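Local coordinates for 2-oxoglutarate dehydrogenase E2 component (PDB 2EQ7), which probably anchors the lipoamide dehydrogenase (E3) subunit to the succinyltransferase core of the 2-oxoglutarate dehydrogenase complex through its peripheral subunit-binding domain, at residues A2-K13 with R28-R36. Residues are numbered along the deposited sequence; the frame is centred on the assembly and turned at random.
Sequences AMPAAERLMQEK and RILKEDVMR
Ala2 packs tightly on Ile29, with its CB 3.4 Å from Ile29 CB. Next to it, Met3 N gives a nearly straight hydrogen bond to Ile29 O (3.0 Å, 177°), which ties the N-cap of helix 4-12 to the residue before the N-cap of helix 31-34. The Met3 side chain runs alongside Leu30, pointing the same way, and its CG touches Leu30 CD2. The methyl of Ala5 rests on CD of Lys31. Ala6 comes close to the backbone: its CB lies 3.0 Å from Ile29 O and also touches Lys31 N.

Arg8 bends at chi2 and chi3, which brings its NH1 to Glu12 OE1 at 2.5 Å in a salt bridge. Lys31 NZ lies 4.1 Å from Arg8 NH2, near the guanidinium plane. Both cations form salt bridges to acidic side chains of a neighbouring chain of another protein, so the two charges probably serve binding to that partner. A leucine in place of Arg8 would probably leave Glu12 and an acidic group of that neighbouring chain without these ion pairs.

Leu9 holds CG opposite its backbone N (chi1 -177°), which lays CD2 against Val34 CB at 3.6 Å. Val34, on helix 31-34, meets Met10 and Lys13 as well. Met10 crosses it at about a right angle, with CG 3.5 Å from Val34 CG2. Lys13 slides past the same valine, and its NZ makes a weak hydrogen bond to Val34 O. Within 28-36, Asp33 OD2 accepts the N-H of Leu30 through its anti lone pair, and Thr23 bonds to Asp33 OD1. This compact pairing of two short helices across a long loop is the fold of the E3-binding, or peripheral subunit-binding, domain.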
loop_
_atom_site.group_PDB
_atom_site.type_symbol
_atom_site.label_atom_id
_atom_site.label_comp_id
_atom_site.label_asym_id
_atom_site.label_seq_id
_atom_site.Cartn_x
_atom_site.Cartn_y
_atom_site.Cartn_z
ATOM N N ALA C 2 -17.259 -15.326 -12.256
ATOM C CA ALA C 2 -15.932 -15.926 -12.229
ATOM C C ALA C 2 -14.832 -14.877 -12.131
ATOM O O ALA C 2 -15.103 -13.676 -12.043
ATOM C CB ALA C 2 -15.725 -16.779 -13.477
ATOM N N MET C 3 -13.588 -15.342 -12.139
ATOM C CA MET C 3 -12.438 -14.453 -12.066
ATOM C C MET C 3 -12.162 -13.890 -13.459
ATOM O O MET C 3 -12.350 -14.578 -14.463
ATOM C CB MET C 3 -11.211 -15.214 -11.555
ATOM C CG MET C 3 -11.339 -15.733 -10.135
ATOM S SD MET C 3 -11.586 -14.397 -8.953
ATOM C CE MET C 3 -9.879 -13.970 -8.551
ATOM N N PRO C 4 -11.717 -12.627 -13.533
ATOM C CA PRO C 4 -11.408 -11.933 -14.788
ATOM C C PRO C 4 -10.590 -12.722 -15.813
ATOM O O PRO C 4 -10.862 -12.650 -17.012
ATOM C CB PRO C 4 -10.691 -10.677 -14.306
ATOM C CG PRO C 4 -11.423 -10.370 -13.040
ATOM C CD PRO C 4 -11.505 -11.731 -12.380
ATOM N N ALA C 5 -9.587 -13.466 -15.353
ATOM C CA ALA C 5 -8.757 -14.251 -16.262
ATOM C C ALA C 5 -9.518 -15.470 -16.775
ATOM O O ALA C 5 -9.269 -15.950 -17.881
ATOM C CB ALA C 5 -7.472 -14.691 -15.564
ATOM N N ALA C 6 -10.444 -15.968 -15.962
ATOM C CA ALA C 6 -11.247 -17.124 -16.336
ATOM C C ALA C 6 -12.183 -16.733 -17.473
ATOM O O ALA C 6 -12.364 -17.486 -18.430
ATOM C CB ALA C 6 -12.054 -17.609 -15.139
ATOM N N GLU C 7 -12.771 -15.547 -17.357
ATOM C CA GLU C 7 -13.682 -15.037 -18.370
ATOM C C GLU C 7 -12.932 -14.813 -19.678
ATOM O O GLU C 7 -13.480 -15.012 -20.763
ATOM C CB GLU C 7 -14.310 -13.724 -17.900
ATOM C CG GLU C 7 -15.173 -13.862 -16.655
ATOM C CD GLU C 7 -15.744 -12.537 -16.188
ATOM O OE1 GLU C 7 -16.546 -12.539 -15.231
ATOM O OE2 GLU C 7 -15.389 -11.493 -16.778
ATOM N N ARG C 8 -11.674 -14.400 -19.565
ATOM C CA ARG C 8 -10.837 -14.151 -20.732
ATOM C C ARG C 8 -10.536 -15.472 -21.436
ATOM O O ARG C 8 -10.531 -15.544 -22.666
ATOM C CB ARG C 8 -9.532 -13.467 -20.302
ATOM C CG ARG C 8 -8.592 -13.081 -21.443
ATOM C CD ARG C 8 -7.807 -14.275 -21.974
ATOM N NE ARG C 8 -6.930 -14.853 -20.958
ATOM C CZ ARG C 8 -6.148 -15.910 -21.156
ATOM N NH1 ARG C 8 -6.130 -16.514 -22.337
ATOM N NH2 ARG C 8 -5.381 -16.366 -20.175
ATOM N N LEU C 9 -10.293 -16.513 -20.647
ATOM C CA LEU C 9 -9.991 -17.832 -21.191
ATOM C C LEU C 9 -11.226 -18.467 -21.823
ATOM O O LEU C 9 -11.128 -19.156 -22.839
ATOM C CB LEU C 9 -9.448 -18.745 -20.088
ATOM C CG LEU C 9 -9.018 -20.154 -20.512
ATOM C CD1 LEU C 9 -7.906 -20.064 -21.546
ATOM C CD2 LEU C 9 -8.549 -20.934 -19.292
ATOM N N MET C 10 -12.387 -18.235 -21.218
ATOM C CA MET C 10 -13.637 -18.790 -21.729
ATOM C C MET C 10 -14.065 -18.122 -23.031
ATOM O O MET C 10 -14.565 -18.786 -23.939
ATOM C CB MET C 10 -14.754 -18.644 -20.691
ATOM C CG MET C 10 -14.565 -19.490 -19.441
ATOM S SD MET C 10 -15.985 -19.412 -18.330
ATOM C CE MET C 10 -15.570 -17.969 -17.347
ATOM N N GLN C 11 -13.868 -16.811 -23.121
ATOM C CA GLN C 11 -14.245 -16.072 -24.319
ATOM C C GLN C 11 -13.413 -16.476 -25.530
ATOM O O GLN C 11 -13.878 -16.381 -26.666
ATOM C CB GLN C 11 -14.119 -14.564 -24.078
ATOM C CG GLN C 11 -15.142 -14.016 -23.094
ATOM C CD GLN C 11 -15.086 -12.505 -22.961
ATOM O OE1 GLN C 11 -15.872 -11.906 -22.227
ATOM N NE2 GLN C 11 -14.153 -11.881 -23.671
ATOM N N GLU C 12 -12.186 -16.927 -25.289
ATOM C CA GLU C 12 -11.311 -17.349 -26.377
ATOM C C GLU C 12 -11.671 -18.751 -26.853
ATOM O O GLU C 12 -11.817 -18.989 -28.052
ATOM C CB GLU C 12 -9.847 -17.323 -25.934
ATOM C CG GLU C 12 -9.350 -15.957 -25.512
ATOM C CD GLU C 12 -7.846 -15.916 -25.329
ATOM O OE1 GLU C 12 -7.319 -16.742 -24.557
ATOM O OE2 GLU C 12 -7.193 -15.055 -25.957
ATOM N N LYS C 13 -11.810 -19.678 -25.909
ATOM C CA LYS C 13 -12.153 -21.057 -26.238
ATOM C C LYS C 13 -13.657 -21.218 -26.430
ATOM O O LYS C 13 -14.152 -22.331 -26.612
ATOM C CB LYS C 13 -11.674 -22.003 -25.134
ATOM C CG LYS C 13 -10.171 -21.975 -24.893
ATOM C CD LYS C 13 -9.751 -23.030 -23.880
ATOM C CE LYS C 13 -10.425 -22.819 -22.532
ATOM N NZ LYS C 13 -10.058 -23.878 -21.550
ATOM N N ARG C 28 -17.065 -18.690 -7.660
ATOM C CA ARG C 28 -16.196 -18.061 -8.650
ATOM C C ARG C 28 -15.401 -19.104 -9.424
ATOM O O ARG C 28 -14.792 -19.999 -8.838
ATOM C CB ARG C 28 -15.227 -17.094 -7.968
ATOM C CG ARG C 28 -15.902 -15.997 -7.168
ATOM C CD ARG C 28 -14.881 -15.157 -6.422
ATOM N NE ARG C 28 -15.518 -14.143 -5.587
ATOM C CZ ARG C 28 -14.858 -13.292 -4.810
ATOM N NH1 ARG C 28 -15.524 -12.403 -4.085
ATOM N NH2 ARG C 28 -13.532 -13.328 -4.757
ATOM N N ILE C 29 -15.407 -18.977 -10.747
ATOM C CA ILE C 29 -14.681 -19.903 -11.605
ATOM C C ILE C 29 -13.265 -19.396 -11.853
ATOM O O ILE C 29 -13.073 -18.312 -12.405
ATOM C CB ILE C 29 -15.389 -20.077 -12.969
ATOM C CG1 ILE C 29 -16.776 -20.692 -12.763
ATOM C CG2 ILE C 29 -14.551 -20.954 -13.886
ATOM C CD1 ILE C 29 -17.572 -20.860 -14.043
ATOM N N LEU C 30 -12.279 -20.181 -11.436
ATOM C CA LEU C 30 -10.879 -19.818 -11.623
ATOM C C LEU C 30 -10.461 -20.217 -13.034
ATOM O O LEU C 30 -11.038 -21.134 -13.619
ATOM C CB LEU C 30 -10.001 -20.540 -10.598
ATOM C CG LEU C 30 -10.338 -20.315 -9.121
ATOM C CD1 LEU C 30 -9.427 -21.171 -8.255
ATOM C CD2 LEU C 30 -10.181 -18.843 -8.769
ATOM N N LYS C 31 -9.463 -19.532 -13.580
ATOM C CA LYS C 31 -8.991 -19.834 -14.926
ATOM C C LYS C 31 -8.507 -21.277 -15.024
ATOM O O LYS C 31 -8.468 -21.854 -16.112
ATOM C CB LYS C 31 -7.860 -18.879 -15.323
ATOM C CG LYS C 31 -6.637 -18.966 -14.434
ATOM C CD LYS C 31 -5.580 -17.950 -14.836
ATOM C CE LYS C 31 -5.011 -18.224 -16.215
ATOM N NZ LYS C 31 -3.891 -17.291 -16.520
ATOM N N GLU C 32 -8.141 -21.857 -13.885
ATOM C CA GLU C 32 -7.671 -23.235 -13.858
ATOM C C GLU C 32 -8.858 -24.188 -13.964
ATOM O O GLU C 32 -8.703 -25.349 -14.344
ATOM C CB GLU C 32 -6.891 -23.510 -12.569
ATOM C CG GLU C 32 -7.723 -23.438 -11.302
ATOM C CD GLU C 32 -6.895 -23.663 -10.050
ATOM O OE1 GLU C 32 -7.485 -23.729 -8.953
ATOM O OE2 GLU C 32 -5.655 -23.770 -10.162
ATOM N N ASP C 33 -10.043 -23.689 -13.624
ATOM C CA ASP C 33 -11.259 -24.491 -13.698
ATOM C C ASP C 33 -11.695 -24.614 -15.154
ATOM O O ASP C 33 -12.225 -25.644 -15.571
ATOM C CB ASP C 33 -12.383 -23.845 -12.882
ATOM C CG ASP C 33 -12.097 -23.842 -11.394
ATOM O OD1 ASP C 33 -11.862 -24.931 -10.829
ATOM O OD2 ASP C 33 -12.112 -22.751 -10.786
ATOM N N VAL C 34 -11.466 -23.550 -15.920
ATOM C CA VAL C 34 -11.825 -23.523 -17.332
ATOM C C VAL C 34 -10.932 -24.476 -18.119
ATOM O O VAL C 34 -11.420 -25.327 -18.862
ATOM C CB VAL C 34 -11.675 -22.103 -17.918
ATOM C CG1 VAL C 34 -12.097 -22.095 -19.380
ATOM C CG2 VAL C 34 -12.512 -21.119 -17.116
ATOM N N MET C 35 -9.622 -24.327 -17.950
ATOM C CA MET C 35 -8.666 -25.181 -18.643
ATOM C C MET C 35 -8.816 -26.622 -18.169
ATOM O O MET C 35 -8.241 -27.543 -18.749
ATOM C CB MET C 35 -7.236 -24.693 -18.396
ATOM C CG MET C 35 -6.829 -24.637 -16.932
ATOM S SD MET C 35 -5.134 -24.049 -16.709
ATOM C CE MET C 35 -4.243 -25.604 -16.643
ATOM N N ARG C 36 -9.596 -26.806 -17.108
ATOM C CA ARG C 36 -9.842 -28.130 -16.550
ATOM C C ARG C 36 -10.898 -28.842 -17.388
ATOM O O ARG C 36 -10.911 -30.070 -17.478
ATOM C CB ARG C 36 -10.328 -28.007 -15.104
ATOM C CG ARG C 36 -10.606 -29.334 -14.422
ATOM C CD ARG C 36 -11.213 -29.112 -13.049
ATOM N NE ARG C 36 -12.485 -28.399 -13.135
ATOM C CZ ARG C 36 -13.171 -27.961 -12.085
ATOM N NH1 ARG C 36 -12.709 -28.159 -10.858
ATOM N NH2 ARG C 36 -14.321 -27.328 -12.261
#